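Local coordinates for protein alanine racemase (Corynebacterium glutamicum, PDB 2DY3) that is a two-domain, pyridoxal-5'-phosphate-binding member of the alanine racemase family, pairing a TIM-barrel-like N-terminal domain with a beta-rich C-terminal domain, at residues V242-I248 and R265-V270; S288-D292 and A322-I326. Residue numbers count along the deposited sequence, not the author numbering.

Contact 1: V242-I248 and R265-V270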
# COMPACT_ATOMS: atom_id res chain seq x y z
N VAL B 242 -7.10 8.65 18.00
CA VAL B 242 -7.67 9.94 17.61
C VAL B 242 -6.68 11.05 17.94
O VAL B 242 -6.21 11.16 19.07
CB VAL B 242 -9.00 10.19 18.35
CG1 VAL B 242 -9.58 11.55 17.94
CG2 VAL B 242 -9.98 9.07 18.05
N SER B 243 -6.38 11.88 16.95
CA SER B 243 -5.44 12.97 17.15
C SER B 243 -6.09 14.20 17.75
O SER B 243 -5.50 14.89 18.58
CB SER B 243 -4.78 13.35 15.82
OG SER B 243 -5.76 13.77 14.88
N VAL B 244 -7.32 14.48 17.33
CA VAL B 244 -8.03 15.65 17.83
C VAL B 244 -9.54 15.44 17.81
O VAL B 244 -10.08 14.80 16.91
CB VAL B 244 -7.72 16.92 16.98
CG1 VAL B 244 -8.49 18.10 17.53
CG2 VAL B 244 -6.24 17.22 16.98
N VAL B 245 -10.21 15.98 18.83
CA VAL B 245 -11.66 15.92 18.93
C VAL B 245 -12.10 17.36 18.78
O VAL B 245 -11.70 18.23 19.55
CB VAL B 245 -12.13 15.37 20.28
CG1 VAL B 245 -13.61 15.65 20.47
CG2 VAL B 245 -11.88 13.86 20.33
N LYS B 246 -12.92 17.62 17.78
CA LYS B 246 -13.37 18.98 17.50
C LYS B 246 -14.87 19.17 17.70
O LYS B 246 -15.66 18.31 17.33
CB LYS B 246 -13.02 19.35 16.06
CG LYS B 246 -12.79 20.83 15.81
CD LYS B 246 -11.57 21.31 16.57
CE LYS B 246 -10.91 22.48 15.88
NZ LYS B 246 -10.28 22.05 14.60
N GLN B 247 -15.25 20.29 18.29
CA GLN B 247 -16.65 20.59 18.49
C GLN B 247 -17.09 21.57 17.42
O GLN B 247 -16.42 22.56 17.16
CB GLN B 247 -16.90 21.21 19.86
CG GLN B 247 -18.37 21.57 20.08
CD GLN B 247 -18.67 22.05 21.48
OE1 GLN B 247 -19.82 22.35 21.81
NE2 GLN B 247 -17.64 22.14 22.32
N ILE B 248 -18.22 21.27 16.78
CA ILE B 248 -18.76 22.14 15.75
C ILE B 248 -19.92 22.88 16.40
O ILE B 248 -21.06 22.43 16.34
CB ILE B 248 -19.27 21.34 14.55
CG1 ILE B 248 -18.14 20.47 13.98
CG2 ILE B 248 -19.82 22.28 13.48
CD1 ILE B 248 -18.57 19.56 12.86
N ARG B 265 -24.96 20.92 19.08
CA ARG B 265 -23.70 20.81 19.80
C ARG B 265 -23.06 19.51 19.34
O ARG B 265 -23.08 18.51 20.05
CB ARG B 265 -23.93 20.76 21.31
CG ARG B 265 -22.65 21.00 22.10
CD ARG B 265 -22.73 20.48 23.53
NE ARG B 265 -21.47 20.67 24.23
CZ ARG B 265 -21.11 20.01 25.32
NH1 ARG B 265 -21.92 19.10 25.84
NH2 ARG B 265 -19.94 20.25 25.89
N GLY B 266 -22.51 19.53 18.13
CA GLY B 266 -21.89 18.35 17.58
C GLY B 266 -20.38 18.33 17.72
O GLY B 266 -19.75 19.35 18.00
N PHE B 267 -19.81 17.15 17.52
CA PHE B 267 -18.38 16.97 17.62
C PHE B 267 -17.94 15.99 16.53
O PHE B 267 -18.72 15.15 16.08
CB PHE B 267 -18.02 16.36 18.98
CG PHE B 267 -18.43 17.19 20.15
CD1 PHE B 267 -17.52 18.02 20.80
CD2 PHE B 267 -19.73 17.13 20.63
CE1 PHE B 267 -17.90 18.76 21.90
CE2 PHE B 267 -20.12 17.87 21.73
CZ PHE B 267 -19.20 18.69 22.37
N VAL B 268 -16.68 16.12 16.12
CA VAL B 268 -16.08 15.23 15.15
C VAL B 268 -14.73 14.88 15.73
O VAL B 268 -14.23 15.58 16.61
CB VAL B 268 -15.86 15.90 13.76
CG1 VAL B 268 -17.18 16.31 13.16
CG2 VAL B 268 -14.91 17.08 13.88
N ALA B 269 -14.15 13.78 15.27
CA ALA B 269 -12.84 13.35 15.73
C ALA B 269 -11.97 13.08 14.51
O ALA B 269 -12.46 12.60 13.48
CB ALA B 269 -12.96 12.09 16.59
N VAL B 270 -10.70 13.41 14.61
CA VAL B 270 -9.77 13.18 13.52
C VAL B 270 -8.94 11.94 13.81
O VAL B 270 -8.39 11.81 14.90
CB VAL B 270 -8.83 14.39 13.34
CG1 VAL B 270 -7.90 14.16 12.15
CG2 VAL B 270 -9.64 15.66 13.12
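Five backbone hydrogen bonds join V242-I248 to R265-V270 as antiparallel neighbours in the mixed beta sheet of the C-terminal domain. Lys246 and Val268 form a hydrogen-bonded pair, each N giving its proton to the other's O (Lys246 N to Val268 O 2.7 Å, Val268 N to Lys246 O 2.7 Å). Toward one end, Val270 N donates to Val244 O at 2.8 Å and Ser243 N to Val270 O at 2.9 Å; toward the other, Ile248 N reaches Gly266 O at 2.7 Å. The axes of the short strands approach to 4.5 Å, at 158° between their directions. Arg265 NE adds a weak bond to Gln247 OE1 at 3.4 Å, beside the unmodelled connection between the two segments.

Val245, Gln247, Phe267 and Ala269 share one face, on which Leu311 of strand 307-312 touches Val245 and Ala269. Val244, Lys246, Val268 and Val270 lie on the other, which meets the second subunit: the Lys246 ammonium bonds to Arg129 O and Gly131 O and forms a salt bridge with Asp124, all of that chain. Here Ile248 CD1 meets Val268 CG1 at 3.5 Å. On the face of Val245 and Ala269, Gln247 CG lies over the Phe267 ring, 3.8 Å from its centroid, a CH-pi contact.

Contact 2: S288-D292 and A322-I326; sequences SVTID and AKAVI
Two short segments, S288-D292 and A322-I326, extended over Ser288-Ile291 and Lys323-Val325, run antiparallel with a marked twist: their strand axes approach to 4.3 Å at 137°. The register sets Ile291 against Ala324, Thr290 against Val325 and Val289 against Ile326, with CA-CA distances of 4.7, 4.8 and 4.7 Å.

Ala322 opens the second segment with its CB pointing toward the first, 3.9 Å from Ile291 CG2. Lys323 follows with its side chain leading away; its O lies 3.5 Å from Ile291 CA and receives a proton from a water (water 2) at 2.7 Å, and the same water accepts from Asp292 N at 2.8 Å. Asp292 itself leaves the strand with phi/psi of 60/37°. Ala324 CB packs against Ile291 CG1 at 3.8 Å and Val289 CG2 at 3.9 Å, both Ile291 and Val289 having chi1 m. Val325 and Thr290 form the hydrogen-bonded pair: Val325 N to Thr290 O and Thr290 N to Val325 O, both 2.8 Å. With Thr290 chi1 p, its OG1 lies 3.0 Å from Val325 CB and hydrogen-bonds to Asn330 O. At Ile326 the chain turns a corner, phi/psi -82/-42°, its CB pointing away, and another water (water 1) lies 2.7 Å from Ile326 O and 2.8 Å from Ser288 O.

This is a short antiparallel beta pairing with a water between the backbones at each end, joining strands 288-291 and 323-325 in the mixed sheet of the alanine racemase C-terminal domain.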
# COMPACT_ATOMS: atom_id res chain seq x y z
N SER B 288 -17.89 2.87 9.60
CA SER B 288 -17.74 3.47 10.91
C SER B 288 -16.52 2.81 11.56
O SER B 288 -16.16 1.69 11.22
CB SER B 288 -18.96 3.18 11.78
OG SER B 288 -20.17 3.58 11.16
N VAL B 289 -15.88 3.52 12.49
CA VAL B 289 -14.76 2.95 13.21
C VAL B 289 -15.37 2.65 14.57
O VAL B 289 -16.48 3.09 14.87
CB VAL B 289 -13.59 3.95 13.37
CG1 VAL B 289 -13.18 4.49 12.00
CG2 VAL B 289 -13.98 5.07 14.29
N THR B 290 -14.66 1.90 15.40
CA THR B 290 -15.19 1.57 16.71
C THR B 290 -14.26 2.02 17.83
O THR B 290 -13.11 1.59 17.90
CB THR B 290 -15.41 0.05 16.86
OG1 THR B 290 -14.15 -0.61 16.96
CG2 THR B 290 -16.16 -0.49 15.67
N ILE B 291 -14.78 2.88 18.70
CA ILE B 291 -14.03 3.38 19.84
C ILE B 291 -14.68 2.82 21.10
O ILE B 291 -15.82 3.13 21.42
CB ILE B 291 -14.05 4.92 19.87
CG1 ILE B 291 -13.41 5.47 18.60
CG2 ILE B 291 -13.30 5.42 21.10
CD1 ILE B 291 -13.40 6.99 18.51
N ASP B 292 -13.94 1.98 21.82
CA ASP B 292 -14.45 1.36 23.04
C ASP B 292 -15.69 0.53 22.73
O ASP B 292 -16.64 0.50 23.50
CB ASP B 292 -14.80 2.42 24.09
CG ASP B 292 -13.57 3.09 24.67
OD1 ASP B 292 -12.63 2.36 25.07
OD2 ASP B 292 -13.53 4.33 24.74
N ALA B 322 -7.96 8.41 22.11
CA ALA B 322 -8.85 7.25 22.15
C ALA B 322 -8.52 6.33 20.98
O ALA B 322 -8.20 6.79 19.89
CB ALA B 322 -10.30 7.70 22.07
N LYS B 323 -8.58 5.02 21.23
CA LYS B 323 -8.29 4.04 20.20
C LYS B 323 -9.50 3.80 19.30
O LYS B 323 -10.57 3.40 19.76
CB LYS B 323 -7.89 2.70 20.83
CG LYS B 323 -6.53 2.71 21.49
CD LYS B 323 -6.32 1.44 22.31
CE LYS B 323 -6.55 0.19 21.48
NZ LYS B 323 -6.36 -1.07 22.29
N ALA B 324 -9.31 4.05 18.00
CA ALA B 324 -10.36 3.85 17.02
C ALA B 324 -10.04 2.62 16.15
O ALA B 324 -9.06 2.62 15.40
CB ALA B 324 -10.49 5.08 16.13
N VAL B 325 -10.85 1.58 16.27
CA VAL B 325 -10.67 0.36 15.49
C VAL B 325 -11.31 0.54 14.12
O VAL B 325 -12.50 0.80 14.02
CB VAL B 325 -11.31 -0.88 16.19
CG1 VAL B 325 -11.18 -2.11 15.31
CG2 VAL B 325 -10.65 -1.12 17.55
N ILE B 326 -10.51 0.40 13.06
CA ILE B 326 -11.02 0.53 11.70
C ILE B 326 -11.63 -0.83 11.35
O ILE B 326 -12.71 -0.92 10.76
CB ILE B 326 -9.89 0.92 10.72
CG1 ILE B 326 -9.34 2.30 11.13
CG2 ILE B 326 -10.41 0.91 9.29
CD1 ILE B 326 -8.11 2.75 10.35
O HOH W 1 -15.39 -0.88 10.29
O HOH W 2 -11.26 1.39 21.45

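Contact 1 closes before contact 2 opens along the chain, and strand 267-271 is followed directly by strand 288-291. Their centres lie about 14 Å apart in the mixed sheet of the C-terminal domain, where strand 236-247 pairs antiparallel with both 267-271 and 323-325. The two contacts touch: Val242 N is 2.9 Å from Ala322 O, a probable hydrogen bond, and Val242 CG2 packs on Ile291 CD1 at 4.0 Å. Strand 307-312 supplies Ile309 to both, against Ala269 in contact 1 and against Val289 and Ile291 in contact 2. No other chain of the assembly touches contact 2, so the same sheet holds a buried pairing there and, at contact 1, a face that meets the second subunit.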